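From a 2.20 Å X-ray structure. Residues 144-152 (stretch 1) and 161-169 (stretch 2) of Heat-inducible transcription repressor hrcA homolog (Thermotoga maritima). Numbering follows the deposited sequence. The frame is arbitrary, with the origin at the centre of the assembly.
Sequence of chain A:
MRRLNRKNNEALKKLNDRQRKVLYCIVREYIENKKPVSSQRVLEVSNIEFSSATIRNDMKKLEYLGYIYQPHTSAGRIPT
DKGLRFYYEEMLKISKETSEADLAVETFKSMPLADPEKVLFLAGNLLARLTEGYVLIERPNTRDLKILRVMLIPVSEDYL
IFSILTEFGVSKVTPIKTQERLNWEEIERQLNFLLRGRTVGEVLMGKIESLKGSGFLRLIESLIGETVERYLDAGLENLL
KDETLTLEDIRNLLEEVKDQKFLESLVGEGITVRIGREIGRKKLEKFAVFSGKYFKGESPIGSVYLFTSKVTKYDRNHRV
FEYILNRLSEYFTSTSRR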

# COMPACT_ATOMS: atom_id res chain seq x y z
N ASP A 144 -24.22 5.09 24.05
CA ASP A 144 -24.97 6.19 23.41
C ASP A 144 -24.91 6.10 21.87
O ASP A 144 -25.10 7.10 21.18
N LEU A 145 -24.65 4.90 21.36
CA LEU A 145 -24.61 4.65 19.92
C LEU A 145 -26.05 4.41 19.46
O LEU A 145 -26.53 3.28 19.47
N LYS A 146 -26.75 5.48 19.09
CA LYS A 146 -28.12 5.34 18.60
C LYS A 146 -28.18 4.56 17.28
O LYS A 146 -27.38 4.78 16.38
N ILE A 147 -29.12 3.62 17.19
CA ILE A 147 -29.45 2.97 15.93
C ILE A 147 -30.37 3.91 15.13
O ILE A 147 -31.51 4.16 15.52
N LEU A 148 -29.86 4.44 14.02
CA LEU A 148 -30.61 5.40 13.19
C LEU A 148 -31.54 4.71 12.20
O LEU A 148 -32.51 5.31 11.75
N ARG A 149 -31.22 3.47 11.86
CA ARG A 149 -31.99 2.70 10.87
C ARG A 149 -31.57 1.23 10.84
O ARG A 149 -30.40 0.92 11.00
N VAL A 150 -32.52 0.34 10.58
CA VAL A 150 -32.25 -1.09 10.44
C VAL A 150 -32.61 -1.52 9.02
O VAL A 150 -33.74 -1.34 8.59
N MET A 151 -31.65 -2.09 8.31
CA MET A 151 -31.85 -2.53 6.94
C MET A 151 -31.87 -4.06 6.87
O MET A 151 -30.99 -4.72 7.44
N LEU A 152 -32.91 -4.60 6.23
CA LEU A 152 -32.97 -6.00 5.81
C LEU A 152 -33.15 -6.08 4.30
O LEU A 152 -34.27 -5.96 3.82
N ILE A 161 -29.28 -9.50 3.42
CA ILE A 161 -28.25 -8.74 4.11
C ILE A 161 -28.84 -7.83 5.17
O ILE A 161 -29.67 -6.97 4.90
N PHE A 162 -28.41 -8.05 6.41
CA PHE A 162 -28.81 -7.23 7.54
C PHE A 162 -27.71 -6.24 7.84
O PHE A 162 -26.54 -6.54 7.68
N SER A 163 -28.09 -5.06 8.32
CA SER A 163 -27.15 -4.09 8.86
C SER A 163 -27.88 -3.00 9.61
O SER A 163 -29.10 -2.91 9.57
N ILE A 164 -27.14 -2.19 10.36
CA ILE A 164 -27.72 -1.03 11.00
C ILE A 164 -26.94 0.19 10.59
O ILE A 164 -25.77 0.10 10.25
N LEU A 165 -27.61 1.33 10.63
CA LEU A 165 -26.98 2.61 10.40
C LEU A 165 -26.77 3.25 11.75
O LEU A 165 -27.65 3.22 12.60
N THR A 166 -25.63 3.88 11.89
CA THR A 166 -25.24 4.56 13.10
C THR A 166 -24.69 5.93 12.68
O THR A 166 -24.56 6.17 11.50
N GLU A 167 -24.38 6.83 13.62
CA GLU A 167 -23.76 8.13 13.27
C GLU A 167 -22.37 7.98 12.65
O GLU A 167 -21.89 8.90 11.98
N PHE A 168 -21.74 6.82 12.87
CA PHE A 168 -20.41 6.50 12.34
C PHE A 168 -20.39 5.62 11.09
O PHE A 168 -19.32 5.24 10.62
N GLY A 169 -21.55 5.27 10.56
CA GLY A 169 -21.62 4.52 9.31
C GLY A 169 -22.48 3.27 9.37
O GLY A 169 -23.41 3.20 10.15

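The two stretches pair in part as antiparallel strands, and because side chains alternate across the sheet, their apolar contacts divide between two faces. On one face lie Val150, Leu152, Phe162 and Ile164. Phe162 (chi1 t) sets its ring beside both opposing residues on this face: Leu152 (m, t) brings CD2 to 3.6 Å from Phe162 CD1, at the ring edge, while Val150 (t) places CG1 3.6 Å from Phe162 CE1. Val150 CG2 also lies 4.3 Å from CG2 of Ile164 (p, t), whose CD1 extends to 4.2 Å from CG1 of Ile147 (m, t).

The other face carries Arg149, Met151, Ser163 and Leu165. Although Met151 (chi1 m) leaves its strand along this face, the end of its side chain comes nearer to stretch 2, so that SD lies 3.6 Å from Leu165 CD2 and 3.8 Å from Ser163 OG. Ser163 (p) has no polar partner for this buried hydroxyl. Between the strands, Met151 N to Ser163 O and Ser163 N to Met151 O are hydrogen bonds of 3.0 Å each, holding the two residues in register. The guanidinium of Arg149 (chi1 t) is hydrogen-bonded elsewhere in the structure.

Nearer the start of stretch 1, Leu148 (m, t) points toward stretch 2 and rests CD1 3.4 Å from Thr166 C, anchored by a 2.9 Å hydrogen bond from Leu148 N to Leu165 O. Leu145, with chi1 between wells at -124°, reaches Thr166 CG2 at 3.3 Å and Phe168 CD1 at 3.8 Å through its CD2.

At the polar edge, Thr166 OG1 donates a weak hydrogen bond to Lys146 O (3.5 Å). Two waters complete the link: water 1 donates to Lys146 O (2.7 Å) and accepts from Glu167 N (2.8 Å), whereas water 2 accepts from Lys146 N (3.2 Å) and donates to Glu167 OE1 (2.8 Å).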

# COMPACT_ATOMS: atom_id res chain seq x y z
CB ASP A 144 -24.48 7.57 23.90
CG ASP A 144 -23.26 8.08 23.13
OD1 ASP A 144 -22.21 7.38 23.11
OD2 ASP A 144 -23.28 9.18 22.49
CB LEU A 145 -23.77 3.40 19.63
CG LEU A 145 -22.57 3.44 18.67
CD1 LEU A 145 -22.24 2.03 18.19
CD2 LEU A 145 -22.81 4.35 17.50
CB LYS A 146 -28.75 6.72 18.41
CG LYS A 146 -29.10 7.43 19.71
CD LYS A 146 -30.30 8.35 19.51
CE LYS A 146 -30.94 8.79 20.84
NZ LYS A 146 -32.18 9.57 20.57
CB ILE A 147 -30.16 1.62 16.18
CG1 ILE A 147 -29.24 0.65 16.92
CG2 ILE A 147 -30.65 1.01 14.85
CD1 ILE A 147 -29.97 -0.52 17.58
CB LEU A 148 -29.63 6.30 12.42
CG LEU A 148 -28.57 7.02 13.25
CD1 LEU A 148 -27.58 7.73 12.36
CD2 LEU A 148 -29.20 8.01 14.22
CB ARG A 149 -31.77 3.30 9.48
CG ARG A 149 -32.56 2.66 8.37
CD ARG A 149 -32.44 3.43 7.07
NE ARG A 149 -32.84 2.63 5.92
CZ ARG A 149 -32.38 2.79 4.69
NH1 ARG A 149 -31.48 3.74 4.44
NH2 ARG A 149 -32.82 2.00 3.71
CB VAL A 150 -33.06 -1.93 11.42
CG1 VAL A 150 -32.77 -3.42 11.25
CG2 VAL A 150 -32.78 -1.49 12.85
CB MET A 151 -30.73 -2.00 6.04
CG MET A 151 -30.66 -0.48 5.92
SD MET A 151 -29.22 0.20 6.76
CE MET A 151 -29.77 0.39 8.25
CB LEU A 152 -34.17 -6.70 6.44
CG LEU A 152 -34.22 -7.03 7.92
CD1 LEU A 152 -35.48 -7.82 8.16
CD2 LEU A 152 -33.02 -7.82 8.39
CB ILE A 161 -27.36 -7.94 3.11
CG1 ILE A 161 -26.54 -8.92 2.26
CG2 ILE A 161 -26.41 -7.03 3.87
CD1 ILE A 161 -25.84 -8.28 1.08
CB PHE A 162 -29.07 -8.12 8.77
CG PHE A 162 -29.12 -7.37 10.08
CD1 PHE A 162 -30.29 -6.74 10.50
CD2 PHE A 162 -28.00 -7.30 10.89
CE1 PHE A 162 -30.33 -6.06 11.71
CE2 PHE A 162 -28.04 -6.61 12.08
CZ PHE A 162 -29.21 -5.99 12.49
CB SER A 163 -26.28 -3.46 7.77
OG SER A 163 -27.08 -2.94 6.73
CB ILE A 164 -27.74 -1.17 12.54
CG1 ILE A 164 -26.32 -1.26 13.10
CG2 ILE A 164 -28.55 -2.37 12.95
CD1 ILE A 164 -26.26 -1.31 14.61
CB LEU A 165 -27.88 3.53 9.58
CG LEU A 165 -27.27 4.10 8.32
CD1 LEU A 165 -26.02 4.91 8.66
CD2 LEU A 165 -26.95 2.98 7.31
CB THR A 166 -24.24 3.60 13.75
OG1 THR A 166 -24.85 2.93 14.87
CG2 THR A 166 -23.01 4.25 14.23
CB GLU A 167 -23.73 9.09 14.47
CG GLU A 167 -22.78 8.68 15.60
CD GLU A 167 -22.56 9.79 16.61
OE1 GLU A 167 -22.69 9.52 17.83
OE2 GLU A 167 -22.28 10.93 16.19
CB PHE A 168 -19.59 5.79 13.43
CG PHE A 168 -19.45 6.58 14.69
CD1 PHE A 168 -19.77 6.02 15.91
CD2 PHE A 168 -19.05 7.91 14.64
CE1 PHE A 168 -19.64 6.76 17.08
CE2 PHE A 168 -18.92 8.66 15.81
CZ PHE A 168 -19.21 8.08 17.03
O HOH W 1 -25.66 6.90 16.11
O HOH W 2 -25.13 8.17 18.39